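Local coordinates for response regulator receiver domain protein (CheY) (Rhodospirillum rubrum, PDB 3HEB) that probably serves as a phosphoryl-accepting receiver domain of a two-component signalling system, switching its output when it is phosphorylated, at residues M9-D13 with L14-R18; I34-D38 with G39-L43. All coordinates share one frame; numbering follows the deposited sequence.

Interaction 1: residues M9-D13 with L14-R18; sequences MIEDD and LGHAR. With PO4 (phosphate ion), chain C.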
loop_
_atom_site.group_PDB
_atom_site.type_symbol
_atom_site.label_atom_id
_atom_site.label_comp_id
_atom_site.label_asym_id
_atom_site.label_seq_id
_atom_site.Cartn_x
_atom_site.Cartn_y
_atom_site.Cartn_z
HETATM N N MSE A 9 5.379 9.009 -12.146
HETATM C CA MSE A 9 5.460 10.080 -11.159
HETATM C C MSE A 9 4.651 11.311 -11.575
HETATM O O MSE A 9 4.950 11.954 -12.584
HETATM C CB MSE A 9 6.929 10.461 -10.920
HETATM C CG MSE A 9 7.153 11.609 -9.940
HETATM SE SE MSE A 9 8.907 11.849 -9.519
HETATM C CE MSE A 9 9.552 12.351 -11.098
ATOM N N ILE A 10 3.613 11.614 -10.800
ATOM C CA ILE A 10 2.759 12.774 -11.055
ATOM C C ILE A 10 3.073 13.840 -9.992
ATOM O O ILE A 10 2.508 13.856 -8.892
ATOM C CB ILE A 10 1.261 12.384 -11.005
ATOM C CG1 ILE A 10 0.995 11.225 -11.979
ATOM C CG2 ILE A 10 0.392 13.597 -11.364
ATOM C CD1 ILE A 10 -0.420 10.657 -11.896
ATOM N N GLU A 11 3.995 14.725 -10.335
ATOM C CA GLU A 11 4.440 15.774 -9.433
ATOM C C GLU A 11 4.712 17.025 -10.260
ATOM O O GLU A 11 5.326 16.942 -11.319
ATOM C CB GLU A 11 5.718 15.301 -8.727
ATOM C CG GLU A 11 6.402 16.347 -7.864
ATOM C CD GLU A 11 5.576 16.751 -6.666
ATOM O OE1 GLU A 11 5.406 15.920 -5.751
ATOM O OE2 GLU A 11 5.092 17.902 -6.644
ATOM N N ASP A 12 4.249 18.177 -9.783
ATOM C CA ASP A 12 4.433 19.445 -10.496
ATOM C C ASP A 12 5.592 20.261 -9.942
ATOM O O ASP A 12 6.130 21.119 -10.641
ATOM C CB ASP A 12 3.169 20.290 -10.410
ATOM C CG ASP A 12 2.895 20.760 -9.003
ATOM O OD1 ASP A 12 2.976 19.920 -8.075
ATOM O OD2 ASP A 12 2.596 21.961 -8.827
ATOM N N ASP A 13 5.953 20.021 -8.682
ATOM C CA ASP A 13 7.064 20.736 -8.074
ATOM C C ASP A 13 8.312 20.110 -8.654
ATOM O O ASP A 13 8.632 18.960 -8.361
ATOM C CB ASP A 13 7.067 20.580 -6.553
ATOM C CG ASP A 13 8.140 21.429 -5.882
ATOM O OD1 ASP A 13 7.836 22.090 -4.873
ATOM O OD2 ASP A 13 9.290 21.437 -6.361
ATOM N N LEU A 14 9.015 20.867 -9.486
ATOM C CA LEU A 14 10.209 20.364 -10.131
ATOM C C LEU A 14 11.307 20.043 -9.145
ATOM O O LEU A 14 12.155 19.183 -9.398
ATOM C CB LEU A 14 10.696 21.370 -11.166
ATOM C CG LEU A 14 9.713 21.523 -12.330
ATOM C CD1 LEU A 14 10.291 22.500 -13.352
ATOM C CD2 LEU A 14 9.468 20.159 -12.975
ATOM N N GLY A 15 11.297 20.728 -8.016
ATOM C CA GLY A 15 12.317 20.445 -7.033
ATOM C C GLY A 15 12.085 19.093 -6.385
ATOM O O GLY A 15 13.020 18.324 -6.195
ATOM N N HIS A 16 10.835 18.797 -6.050
ATOM C CA HIS A 16 10.504 17.520 -5.439
ATOM C C HIS A 16 10.611 16.412 -6.465
ATOM O O HIS A 16 11.055 15.305 -6.152
ATOM C CB HIS A 16 9.090 17.548 -4.868
ATOM C CG HIS A 16 8.923 18.480 -3.710
ATOM N ND1 HIS A 16 7.765 18.546 -2.965
ATOM C CD2 HIS A 16 9.757 19.415 -3.190
ATOM C CE1 HIS A 16 7.891 19.478 -2.037
ATOM N NE2 HIS A 16 9.091 20.020 -2.157
ATOM N N ALA A 17 10.213 16.708 -7.696
ATOM C CA ALA A 17 10.277 15.708 -8.747
ATOM C C ALA A 17 11.700 15.203 -8.943
ATOM O O ALA A 17 11.910 14.014 -9.145
ATOM C CB ALA A 17 9.741 16.277 -10.053
ATOM N N ARG A 18 12.676 16.104 -8.878
ATOM C CA ARG A 18 14.066 15.713 -9.060
ATOM C C ARG A 18 14.621 15.035 -7.811
ATOM O O ARG A 18 15.533 14.221 -7.897
ATOM C CB ARG A 18 14.918 16.930 -9.452
ATOM C CG ARG A 18 14.625 17.465 -10.866
ATOM C CD ARG A 18 15.475 18.700 -11.194
ATOM N NE ARG A 18 15.093 19.322 -12.464
ATOM C CZ ARG A 18 15.222 18.741 -13.653
ATOM N NH1 ARG A 18 15.728 17.519 -13.747
ATOM N NH2 ARG A 18 14.840 19.377 -14.752
HETATM P P PO4 C . 9.679 21.118 1.510
HETATM O O1 PO4 C . 11.156 20.990 2.099
HETATM O O2 PO4 C . 9.714 21.805 0.081
HETATM O O3 PO4 C . 9.033 19.680 1.378
HETATM O O4 PO4 C . 8.797 22.004 2.484
#
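Asp13 and Ala17 close the first turn of helix 14-26 through the backbone, Ala17 N giving a 2.8 Å bond to Asp13 O as the chain leaves strand 6-10. This is the junction of strand 6-10 and helix 14-26 in the CheY-like receiver fold, where the acidic residues after the first strand line the phosphorylation pocket. Asp13 is the N-cap: its OD2 takes His16 N at 3.1 Å, met from above the carboxylate plane (58° out of it), and a weak bond from Gly15 N. With CG anti to the backbone N (chi1 -174°), the Asp13 carboxylate reaches forward over the helix start and lies on the His16 imidazole. The two planes are stacked, only 9° apart, and Asp13 OD1 sits 3.6 Å above the plane of the His16 ring, over its centre.

Two residues before the cap, Glu11 CG lies 3.8 Å from Ala17 N, and the bend at chi2 then turns the carboxylate alongside the CB of His16. Its OE2 uses the anti lone pair to accept Asp13 N, so it helps hold the loop ahead of the cap, while OE1 makes a salt bridge to Lys118. Lys118 NZ is also hydrogen-bonded to His16 ND1, so one lysine ties both side chains together. OE2 of Glu11 and OD1 of Asp12 come close to Asp66, the predicted phosphorylation site, which carries no phosphoryl group here; the acidic cluster is consistent with the metal-binding pocket of receivers. Deeper down, selenomethionine Met9 turns its methyl CE against Ala17, 4.1 Å from CB. At the outer end of the imidazole, a phosphate ion, probably from the crystallisation liquor, lies at the ring edge, and His16 NE2 donates to its O2 at 2.9 Å.

Interaction 2: residues I34-D38 with G39-L43; sequences IAFTD and GTSAL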
loop_
_atom_site.group_PDB
_atom_site.type_symbol
_atom_site.label_atom_id
_atom_site.label_comp_id
_atom_site.label_asym_id
_atom_site.label_seq_id
_atom_site.Cartn_x
_atom_site.Cartn_y
_atom_site.Cartn_z
ATOM N N ILE A 34 8.236 7.540 -15.805
ATOM C CA ILE A 34 7.695 8.522 -16.730
ATOM C C ILE A 34 7.026 9.588 -15.854
ATOM O O ILE A 34 6.109 9.296 -15.077
ATOM C CB ILE A 34 6.703 7.875 -17.735
ATOM C CG1 ILE A 34 6.197 8.935 -18.710
ATOM C CG2 ILE A 34 5.549 7.234 -17.017
ATOM C CD1 ILE A 34 5.468 8.365 -19.894
ATOM N N ALA A 35 7.532 10.815 -15.964
ATOM C CA ALA A 35 7.059 11.942 -15.166
ATOM C C ALA A 35 6.081 12.889 -15.858
ATOM O O ALA A 35 6.201 13.174 -17.046
ATOM C CB ALA A 35 8.256 12.732 -14.667
ATOM N N PHE A 36 5.113 13.379 -15.093
ATOM C CA PHE A 36 4.125 14.322 -15.601
ATOM C C PHE A 36 4.035 15.455 -14.587
ATOM O O PHE A 36 3.888 15.205 -13.387
ATOM C CB PHE A 36 2.754 13.652 -15.758
ATOM C CG PHE A 36 2.740 12.540 -16.762
ATOM C CD1 PHE A 36 2.954 12.803 -18.114
ATOM C CD2 PHE A 36 2.570 11.225 -16.353
ATOM C CE1 PHE A 36 3.007 11.768 -19.042
ATOM C CE2 PHE A 36 2.621 10.181 -17.269
ATOM C CZ PHE A 36 2.841 10.451 -18.618
ATOM N N THR A 37 4.129 16.697 -15.057
ATOM C CA THR A 37 4.060 17.837 -14.154
ATOM C C THR A 37 2.668 18.447 -14.045
ATOM O O THR A 37 2.481 19.450 -13.361
ATOM C CB THR A 37 5.084 18.930 -14.542
ATOM O OG1 THR A 37 4.866 19.352 -15.893
ATOM C CG2 THR A 37 6.494 18.384 -14.413
ATOM N N ASP A 38 1.701 17.844 -14.725
ATOM C CA ASP A 38 0.310 18.300 -14.667
ATOM C C ASP A 38 -0.584 17.067 -14.738
ATOM O O ASP A 38 -0.182 16.040 -15.279
ATOM C CB ASP A 38 -0.011 19.262 -15.819
ATOM C CG ASP A 38 0.009 18.587 -17.171
ATOM O OD1 ASP A 38 -0.892 17.778 -17.459
ATOM O OD2 ASP A 38 0.938 18.866 -17.953
ATOM N N GLY A 39 -1.791 17.175 -14.188
ATOM C CA GLY A 39 -2.710 16.049 -14.183
ATOM C C GLY A 39 -3.302 15.663 -15.524
ATOM O O GLY A 39 -3.623 14.493 -15.743
ATOM N N THR A 40 -3.456 16.641 -16.416
ATOM C CA THR A 40 -4.028 16.424 -17.746
ATOM C C THR A 40 -3.245 15.402 -18.555
ATOM O O THR A 40 -3.785 14.390 -18.998
ATOM C CB THR A 40 -4.074 17.749 -18.545
ATOM O OG1 THR A 40 -5.007 18.644 -17.927
ATOM C CG2 THR A 40 -4.489 17.506 -19.988
ATOM N N SER A 41 -1.965 15.685 -18.754
ATOM C CA SER A 41 -1.097 14.802 -19.511
ATOM C C SER A 41 -0.990 13.458 -18.812
ATOM O O SER A 41 -0.900 12.421 -19.469
ATOM C CB SER A 41 0.289 15.428 -19.657
ATOM O OG SER A 41 0.813 15.804 -18.399
ATOM N N ALA A 42 -1.005 13.483 -17.479
ATOM C CA ALA A 42 -0.911 12.257 -16.690
ATOM C C ALA A 42 -2.129 11.376 -16.958
ATOM O O ALA A 42 -1.993 10.169 -17.155
ATOM C CB ALA A 42 -0.800 12.586 -15.204
ATOM N N LEU A 43 -3.315 11.975 -16.971
ATOM C CA LEU A 43 -4.529 11.219 -17.247
ATOM C C LEU A 43 -4.521 10.777 -18.713
ATOM O O LEU A 43 -5.030 9.710 -19.054
ATOM C CB LEU A 43 -5.776 12.063 -16.963
ATOM C CG LEU A 43 -6.083 12.363 -15.495
ATOM C CD1 LEU A 43 -7.231 13.361 -15.408
ATOM C CD2 LEU A 43 -6.445 11.077 -14.764
#
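Asp38 caps helix 39-47, and Gly39 is the first helical residue after it, its N bonded to Asp71 outside the turn. Thr40 comes next, its CB 3.4 Å from Asp38 OD1 while its hydroxyl OG1 is hydrogen-bonded to Asp71. Ser41 carries most of the polar contact. Its N meets Asp38 OD1 at 2.7 Å, almost straight (169°), and its OG, set between the backbone N and the carbonyl carbon (chi1 53°), gives OD1 a second bond of 2.8 Å from above the carboxylate plane. Two donors from one residue thus grip a single oxygen in this N-cap, which begins the second helix of the alternating β/α receiver fold. Replacing Asp38 by an alanine takes away the carboxylate, which is likely to leave Ser41 N and OG without their shared acceptor and the first turn uncapped. Ser41 O also lies over the rim of the Phe36 ring. Ala42 then brings its CA over the same face, a CH-pi contact 3.9 Å from the ring centroid, while its CB packs on Phe36 CB. Weakly, Ala42 N reaches back to Asp38 O at 3.5 Å.

How the interactions relate
From the N terminus, strand 6-10 runs into interaction 1, which closes the short loop into helix 14-26. That helix leads on to strand 33-36, completing a beta-alpha-beta unit, and interaction 2 then closes the next loop, into helix 39-47. The two contacts stand in series along the chain, neither nesting nor crossing. In space they are neighbours, their centres about 10 Å apart, because strands 6-10 and 33-36 lie side by side and parallel, with 33-36 outermost in the chain's sheet. Met9 O probably bonds Phe36 N, and Met9 N probably bonds Ile34 O. Beyond the strand ends, Asp12 CB packs on Thr37 O, so the two loops touch directly.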